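Long-range contact in Tol-Pal system protein TolB (Acinetobacter baumannii, PDB 7MX5), which probably works as the periplasmic member of the Tol-Pal system, which helps the outer membrane invaginate during cell division and keeps it intact: residues A317-I331 and I341-F353. Residues are numbered along the deposited sequence; the frame is centred on the assembly and turned at random.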
ATOM      1  N   ALA A 317      -0.652   1.300 -11.811  1.00 28.77           N
ATOM      2  CA  ALA A 317      -1.727   2.067 -11.197  1.00 34.13           C
ATOM      3  C   ALA A 317      -1.500   3.540 -11.500  1.00 30.86           C
ATOM      4  O   ALA A 317      -0.411   4.067 -11.254  1.00 36.89           O
ATOM      5  CB  ALA A 317      -1.788   1.833  -9.686  1.00 26.52           C
ATOM      6  N   LEU A 318      -2.522   4.200 -12.038  1.00 27.55           N
ATOM      7  CA  LEU A 318      -2.362   5.560 -12.528  1.00 39.27           C
ATOM      8  C   LEU A 318      -3.643   6.345 -12.297  1.00 31.36           C
ATOM      9  O   LEU A 318      -4.662   5.807 -11.856  1.00 26.49           O
ATOM     10  CB  LEU A 318      -1.994   5.574 -14.016  1.00 33.36           C
ATOM     11  CG  LEU A 318      -3.069   5.064 -14.981  1.00 36.09           C
ATOM     12  CD1 LEU A 318      -3.017   5.828 -16.293  1.00 37.34           C
ATOM     13  CD2 LEU A 318      -2.922   3.569 -15.230  1.00 24.03           C
ATOM     14  N   VAL A 319      -3.575   7.638 -12.602  1.00 28.43           N
ATOM     15  CA  VAL A 319      -4.733   8.522 -12.587  1.00 33.89           C
ATOM     16  C   VAL A 319      -5.183   8.714 -14.028  1.00 36.59           C
ATOM     17  O   VAL A 319      -4.414   9.196 -14.869  1.00 34.60           O
ATOM     18  CB  VAL A 319      -4.409   9.867 -11.918  1.00 33.49           C
ATOM     19  CG1 VAL A 319      -5.455  10.911 -12.284  1.00 34.78           C
ATOM     20  CG2 VAL A 319      -4.327   9.698 -10.413  1.00 23.72           C
ATOM     21  N   HIS A 320      -6.424   8.331 -14.316  1.00 37.42           N
ATOM     22  CA  HIS A 320      -6.963   8.337 -15.667  1.00 42.92           C
ATOM     23  C   HIS A 320      -8.168   9.265 -15.719  1.00 49.36           C
ATOM     24  O   HIS A 320      -9.035   9.210 -14.841  1.00 56.18           O
ATOM     25  CB  HIS A 320      -7.353   6.921 -16.099  1.00 40.89           C
ATOM     26  CG  HIS A 320      -7.818   6.823 -17.517  1.00 52.61           C
ATOM     27  ND1 HIS A 320      -6.948   6.702 -18.579  1.00 54.07           N
ATOM     28  CD2 HIS A 320      -9.064   6.815 -18.048  1.00 53.58           C
ATOM     29  CE1 HIS A 320      -7.638   6.630 -19.704  1.00 60.46           C
ATOM     30  NE2 HIS A 320      -8.924   6.698 -19.409  1.00 63.01           N
ATOM     31  N   ARG A 321      -8.219  10.114 -16.743  1.00 46.81           N
ATOM     32  CA  ARG A 321      -9.286  11.102 -16.894  1.00 54.31           C
ATOM     33  C   ARG A 321      -9.824  11.073 -18.316  1.00 66.19           C
ATOM     34  O   ARG A 321      -9.270  11.720 -19.216  1.00 65.95           O
ATOM     35  CB  ARG A 321      -8.794  12.505 -16.539  1.00 55.25           C
ATOM     36  CG  ARG A 321      -9.705  13.266 -15.602  1.00 59.56           C
ATOM     37  CD  ARG A 321     -10.246  14.534 -16.238  1.00 58.75           C
ATOM     38  NE  ARG A 321      -9.190  15.488 -16.549  1.00 68.81           N
ATOM     39  CZ  ARG A 321      -9.102  16.704 -16.024  1.00 70.45           C
ATOM     40  NH1 ARG A 321      -9.985  17.141 -15.141  1.00 65.76           N
ATOM     41  NH2 ARG A 321      -8.102  17.498 -16.394  1.00 64.61           N
ATOM     42  N   PRO A 322     -10.899  10.328 -18.563  1.00 73.04           N
ATOM     43  CA  PRO A 322     -11.623  10.495 -19.829  1.00 82.50           C
ATOM     44  C   PRO A 322     -12.177  11.909 -19.916  1.00 88.38           C
ATOM     45  O   PRO A 322     -12.795  12.408 -18.973  1.00 91.26           O
ATOM     46  CB  PRO A 322     -12.741   9.445 -19.762  1.00 76.61           C
ATOM     47  CG  PRO A 322     -12.503   8.631 -18.544  1.00 74.91           C
ATOM     48  CD  PRO A 322     -11.451   9.265 -17.704  1.00 72.27           C
ATOM     49  N   SER A 323     -11.944  12.557 -21.064  1.00103.93           N
ATOM     50  CA  SER A 323     -12.228  13.982 -21.209  1.00118.11           C
ATOM     51  C   SER A 323     -13.659  14.350 -20.838  1.00116.33           C
ATOM     52  O   SER A 323     -13.929  15.519 -20.536  1.00112.23           O
ATOM     53  CB  SER A 323     -11.939  14.430 -22.645  1.00110.50           C
ATOM     54  OG  SER A 323     -12.897  13.905 -23.547  1.00116.30           O
ATOM     55  N   GLY A 324     -14.579  13.390 -20.850  1.00 99.75           N
ATOM     56  CA  GLY A 324     -15.944  13.659 -20.447  1.00 98.78           C
ATOM     57  C   GLY A 324     -16.115  13.768 -18.945  1.00105.08           C
ATOM     58  O   GLY A 324     -16.803  14.671 -18.459  1.00102.88           O
ATOM     59  N   SER A 325     -15.489  12.861 -18.196  1.00101.78           N
ATOM     60  CA  SER A 325     -15.649  12.785 -16.753  1.00 99.39           C
ATOM     61  C   SER A 325     -14.364  13.235 -16.048  1.00 91.09           C
ATOM     62  O   SER A 325     -13.492  13.869 -16.660  1.00 92.41           O
ATOM     63  CB  SER A 325     -16.069  11.363 -16.370  1.00101.74           C
ATOM     64  OG  SER A 325     -16.848  11.365 -15.187  1.00 96.69           O
ATOM     65  N   ASN A 326     -14.247  12.900 -14.763  1.00 78.59           N
ATOM     66  CA  ASN A 326     -13.171  13.379 -13.912  1.00 74.01           C
ATOM     67  C   ASN A 326     -12.144  12.272 -13.662  1.00 66.43           C
ATOM     68  O   ASN A 326     -12.077  11.285 -14.410  1.00 58.87           O
ATOM     69  CB  ASN A 326     -13.771  13.929 -12.615  1.00 71.92           C
ATOM     70  CG  ASN A 326     -14.418  15.285 -12.806  1.00 91.00           C
ATOM     71  OD1 ASN A 326     -15.337  15.439 -13.610  1.00100.64           O
ATOM     72  ND2 ASN A 326     -13.935  16.280 -12.070  1.00 97.71           N
ATOM     73  N   TYR A 327     -11.338  12.445 -12.617  1.00 57.30           N
ATOM     74  CA  TYR A 327     -10.207  11.563 -12.371  1.00 47.31           C
ATOM     75  C   TYR A 327     -10.672  10.170 -11.967  1.00 45.08           C
ATOM     76  O   TYR A 327     -11.628  10.013 -11.201  1.00 45.66           O
ATOM     77  CB  TYR A 327      -9.308  12.147 -11.281  1.00 50.14           C
ATOM     78  CG  TYR A 327      -8.706  13.489 -11.631  1.00 41.10           C
ATOM     79  CD1 TYR A 327      -7.869  13.632 -12.730  1.00 42.25           C
ATOM     80  CD2 TYR A 327      -8.980  14.615 -10.866  1.00 57.66           C
ATOM     81  CE1 TYR A 327      -7.319  14.858 -13.055  1.00 43.18           C
ATOM     82  CE2 TYR A 327      -8.433  15.845 -11.182  1.00 50.58           C
ATOM     83  CZ  TYR A 327      -7.605  15.961 -12.278  1.00 46.56           C
ATOM     84  OH  TYR A 327      -7.060  17.183 -12.596  1.00 48.24           O
ATOM     85  N   LYS A 328      -9.987   9.157 -12.490  1.00 43.01           N
ATOM     86  CA  LYS A 328     -10.245   7.767 -12.146  1.00 39.75           C
ATOM     87  C   LYS A 328      -8.934   7.080 -11.802  1.00 39.33           C
ATOM     88  O   LYS A 328      -7.896   7.367 -12.407  1.00 39.87           O
ATOM     89  CB  LYS A 328     -10.928   7.010 -13.296  1.00 42.55           C
ATOM     90  CG  LYS A 328     -11.917   7.830 -14.105  1.00 54.27           C
ATOM     91  CD  LYS A 328     -13.320   7.720 -13.536  1.00 55.84           C
ATOM     92  CE  LYS A 328     -14.219   8.821 -14.073  1.00 59.02           C
ATOM     93  NZ  LYS A 328     -15.603   8.334 -14.316  1.00 54.93           N
ATOM     94  N   VAL A 329      -8.984   6.181 -10.826  1.00 36.06           N
ATOM     95  CA  VAL A 329      -7.878   5.264 -10.580  1.00 31.73           C
ATOM     96  C   VAL A 329      -8.004   4.118 -11.575  1.00 31.81           C
ATOM     97  O   VAL A 329      -9.042   3.452 -11.637  1.00 34.46           O
ATOM     98  CB  VAL A 329      -7.887   4.751  -9.134  1.00 36.65           C
ATOM     99  CG1 VAL A 329      -6.776   3.732  -8.925  1.00 38.45           C
ATOM    100  CG2 VAL A 329      -7.743   5.910  -8.161  1.00 41.00           C
ATOM    101  N   ALA A 330      -6.961   3.900 -12.370  1.00 35.85           N
ATOM    102  CA  ALA A 330      -6.999   2.902 -13.427  1.00 36.26           C
ATOM    103  C   ALA A 330      -5.797   1.976 -13.319  1.00 45.40           C
ATOM    104  O   ALA A 330      -4.760   2.325 -12.748  1.00 39.42           O
ATOM    105  CB  ALA A 330      -7.033   3.553 -14.817  1.00 34.09           C
ATOM    106  N   ILE A 331      -5.956   0.780 -13.881  1.00 37.76           N
ATOM    107  CA  ILE A 331      -4.913  -0.238 -13.913  1.00 41.08           C
ATOM    108  C   ILE A 331      -4.691  -0.630 -15.366  1.00 41.89           C
ATOM    109  O   ILE A 331      -5.626  -1.079 -16.041  1.00 48.10           O
ATOM    110  CB  ILE A 331      -5.285  -1.468 -13.070  1.00 42.27           C
ATOM    111  CG1 ILE A 331      -5.620  -1.062 -11.634  1.00 34.18           C
ATOM    112  CG2 ILE A 331      -4.153  -2.487 -13.090  1.00 34.05           C
ATOM    113  CD1 ILE A 331      -4.486  -0.375 -10.914  1.00 39.06           C
ATOM    114  N   ILE A 341     -10.340   0.606 -15.623  1.00 34.24           N
ATOM    115  CA  ILE A 341     -10.768   1.679 -14.732  1.00 47.31           C
ATOM    116  C   ILE A 341     -11.289   1.053 -13.444  1.00 44.07           C
ATOM    117  O   ILE A 341     -12.207   0.226 -13.469  1.00 47.62           O
ATOM    118  CB  ILE A 341     -11.835   2.561 -15.393  1.00 54.54           C
ATOM    119  CG1 ILE A 341     -11.241   3.302 -16.594  1.00 47.78           C
ATOM    120  CG2 ILE A 341     -12.415   3.539 -14.379  1.00 50.25           C
ATOM    121  CD1 ILE A 341     -11.969   4.580 -16.959  1.00 64.59           C
ATOM    122  N   LEU A 342     -10.703   1.446 -12.315  1.00 35.19           N
ATOM    123  CA  LEU A 342     -11.033   0.852 -11.026  1.00 45.28           C
ATOM    124  C   LEU A 342     -12.140   1.613 -10.302  1.00 38.48           C
ATOM    125  O   LEU A 342     -13.115   1.008  -9.845  1.00 45.44           O
ATOM    126  CB  LEU A 342      -9.780   0.789 -10.146  1.00 43.43           C
ATOM    127  CG  LEU A 342      -9.600  -0.439  -9.256  1.00 47.42           C
ATOM    128  CD1 LEU A 342     -10.001  -1.703  -9.998  1.00 44.71           C
ATOM    129  CD2 LEU A 342      -8.162  -0.529  -8.776  1.00 30.25           C
ATOM    130  N   THR A 343     -12.006   2.934 -10.194  1.00 37.33           N
ATOM    131  CA  THR A 343     -12.907   3.738  -9.381  1.00 36.16           C
ATOM    132  C   THR A 343     -12.709   5.219  -9.680  1.00 40.53           C
ATOM    133  O   THR A 343     -11.622   5.623 -10.115  1.00 44.88           O
ATOM    134  CB  THR A 343     -12.659   3.467  -7.894  1.00 45.22           C
ATOM    135  OG1 THR A 343     -13.506   4.301  -7.093  1.00 43.69           O
ATOM    136  CG2 THR A 343     -11.203   3.745  -7.543  1.00 29.31           C
ATOM    137  N   PRO A 344     -13.722   6.056  -9.478  1.00 42.91           N
ATOM    138  CA  PRO A 344     -13.490   7.504  -9.507  1.00 51.08           C
ATOM    139  C   PRO A 344     -12.687   7.945  -8.293  1.00 41.24           C
ATOM    140  O   PRO A 344     -12.675   7.293  -7.247  1.00 42.63           O
ATOM    141  CB  PRO A 344     -14.899   8.110  -9.492  1.00 45.81           C
ATOM    142  CG  PRO A 344     -15.851   6.975  -9.669  1.00 37.33           C
ATOM    143  CD  PRO A 344     -15.145   5.714  -9.309  1.00 42.89           C
ATOM    144  N   THR A 345     -11.997   9.072  -8.451  1.00 42.89           N
ATOM    145  CA  THR A 345     -11.201   9.642  -7.376  1.00 42.24           C
ATOM    146  C   THR A 345     -11.271  11.159  -7.448  1.00 45.88           C
ATOM    147  O   THR A 345     -11.497  11.738  -8.515  1.00 50.83           O
ATOM    148  CB  THR A 345      -9.738   9.175  -7.435  1.00 41.96           C
ATOM    149  OG1 THR A 345      -8.987   9.814  -6.393  1.00 34.49           O
ATOM    150  CG2 THR A 345      -9.120   9.511  -8.783  1.00 32.52           C
ATOM    151  N   SER A 346     -11.074  11.799  -6.297  1.00 44.99           N
ATOM    152  CA  SER A 346     -11.197  13.245  -6.183  1.00 52.96           C
ATOM    153  C   SER A 346      -9.861  13.971  -6.255  1.00 49.20           C
ATOM    154  O   SER A 346      -9.850  15.207  -6.299  1.00 49.74           O
ATOM    155  CB  SER A 346     -11.899  13.614  -4.870  1.00 49.02           C
ATOM    156  OG  SER A 346     -13.142  12.946  -4.748  1.00 55.17           O
ATOM    157  N   LEU A 347      -8.744  13.249  -6.274  1.00 37.82           N
ATOM    158  CA  LEU A 347      -7.425  13.861  -6.196  1.00 43.91           C
ATOM    159  C   LEU A 347      -6.545  13.348  -7.325  1.00 46.49           C
ATOM    160  O   LEU A 347      -6.456  12.136  -7.549  1.00 50.20           O
ATOM    161  CB  LEU A 347      -6.768  13.572  -4.843  1.00 42.58           C
ATOM    162  CG  LEU A 347      -7.521  14.098  -3.622  1.00 32.17           C
ATOM    163  CD1 LEU A 347      -6.875  13.606  -2.339  1.00 27.67           C
ATOM    164  CD2 LEU A 347      -7.584  15.617  -3.651  1.00 31.82           C
ATOM    165  N   ASP A 348      -5.896  14.275  -8.031  1.00 42.97           N
ATOM    166  CA  ASP A 348      -4.891  13.936  -9.036  1.00 39.31           C
ATOM    167  C   ASP A 348      -3.596  13.615  -8.294  1.00 37.09           C
ATOM    168  O   ASP A 348      -2.674  14.428  -8.187  1.00 44.68           O
ATOM    169  CB  ASP A 348      -4.719  15.079 -10.030  1.00 36.46           C
ATOM    170  CG  ASP A 348      -3.626  14.815 -11.045  1.00 41.80           C
ATOM    171  OD1 ASP A 348      -3.479  13.652 -11.474  1.00 39.58           O
ATOM    172  OD2 ASP A 348      -2.916  15.772 -11.418  1.00 46.73           O
ATOM    173  N   GLU A 349      -3.539  12.396  -7.760  1.00 34.66           N
ATOM    174  CA  GLU A 349      -2.469  11.986  -6.865  1.00 37.50           C
ATOM    175  C   GLU A 349      -2.116  10.530  -7.135  1.00 39.64           C
ATOM    176  O   GLU A 349      -2.968   9.731  -7.530  1.00 36.62           O
ATOM    177  CB  GLU A 349      -2.877  12.182  -5.399  1.00 36.53           C
ATOM    178  CG  GLU A 349      -1.746  12.082  -4.394  1.00 33.18           C
ATOM    179  CD  GLU A 349      -1.997  12.934  -3.165  1.00 39.39           C
ATOM    180  OE1 GLU A 349      -1.865  14.173  -3.262  1.00 33.98           O
ATOM    181  OE2 GLU A 349      -2.340  12.370  -2.107  1.00 41.84           O
ATOM    182  N   SER A 350      -0.853  10.193  -6.905  1.00 40.25           N
ATOM    183  CA  SER A 350      -0.354   8.871  -7.261  1.00 37.79           C
ATOM    184  C   SER A 350      -0.973   7.797  -6.372  1.00 39.30           C
ATOM    185  O   SER A 350      -1.045   7.975  -5.149  1.00 34.02           O
ATOM    186  CB  SER A 350       1.168   8.832  -7.139  1.00 33.87           C
ATOM    187  OG  SER A 350       1.727   7.892  -8.039  1.00 44.09           O
ATOM    188  N   PRO A 351      -1.430   6.687  -6.935  1.00 34.58           N
ATOM    189  CA  PRO A 351      -1.818   5.531  -6.123  1.00 33.33           C
ATOM    190  C   PRO A 351      -0.574   4.743  -5.725  1.00 35.70           C
ATOM    191  O   PRO A 351       0.555   5.111  -6.047  1.00 34.63           O
ATOM    192  CB  PRO A 351      -2.730   4.721  -7.055  1.00 38.27           C
ATOM    193  CG  PRO A 351      -2.717   5.430  -8.396  1.00 28.13           C
ATOM    194  CD  PRO A 351      -1.619   6.442  -8.372  1.00 37.13           C
ATOM    195  N   SER A 352      -0.795   3.639  -5.014  1.00 34.80           N
ATOM    196  CA  SER A 352       0.311   2.812  -4.552  1.00 29.78           C
ATOM    197  C   SER A 352      -0.130   1.358  -4.499  1.00 33.58           C
ATOM    198  O   SER A 352      -1.141   1.035  -3.868  1.00 32.67           O
ATOM    199  CB  SER A 352       0.806   3.271  -3.175  1.00 37.17           C
ATOM    200  OG  SER A 352       2.138   2.846  -2.943  1.00 35.69           O
ATOM    201  N   PHE A 353       0.634   0.492  -5.158  1.00 26.81           N
ATOM    202  CA  PHE A 353       0.338  -0.931  -5.190  1.00 28.02           C
ATOM    203  C   PHE A 353       0.739  -1.600  -3.880  1.00 30.42           C
ATOM    204  O   PHE A 353       1.732  -1.232  -3.246  1.00 32.64           O
ATOM    205  CB  PHE A 353       1.075  -1.605  -6.347  1.00 28.86           C
ATOM    206  CG  PHE A 353       0.244  -1.774  -7.586  1.00 36.16           C
ATOM    207  CD1 PHE A 353      -0.885  -2.576  -7.578  1.00 39.58           C
ATOM    208  CD2 PHE A 353       0.603  -1.142  -8.766  1.00 28.33           C
ATOM    209  CE1 PHE A 353      -1.646  -2.737  -8.722  1.00 47.31           C
ATOM    210  CE2 PHE A 353      -0.152  -1.301  -9.912  1.00 38.83           C
ATOM    211  CZ  PHE A 353      -1.279  -2.098  -9.890  1.00 35.01           C
TER
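V329 on strand 328-331 pairs antiparallel with strand 341-344 (167° between their axes) through a classic beta bulge, its carbonyl O accepting L342 N at 2.7 Å and, more weakly, T343 N. V329 N in turn donates to T343 O, and T345 N, lying out of the carbonyl plane, reaches Y327 O at 2.9 Å. The beta-branched pair V329 and T343 suits an extended strand: on the face they share, V329 CB meets T343 CG2 at 3.8 Å, and V329 CG2 continues the apolar patch onto T345 CB. On the other face, A330 is small enough to lie close against I341, whose CD1 crosses to H320 CD2.

Past P344 the chain turns back over the V329 side of the sheet. There D348 CB sits over one face of the Y327 ring, 4.0 Å from its centroid, a CH-pi contact; with CG anti to the backbone N (chi1 176°), OD1 of the carboxylate comes alongside V319 CG1, while OD2 makes a salt bridge to R306. Farther along, the compact P351 ring lays CG 3.9 Å from A317 CB, and F353 CZ meets I331 CD1 at 3.8 Å.

The outer hairpin of one four-stranded propeller blade is thus closed by backbone bonds, whereas beyond T345 the chain leading to the next blade meets this segment largely through carbon contacts, the D348 carboxylate being paired with R306.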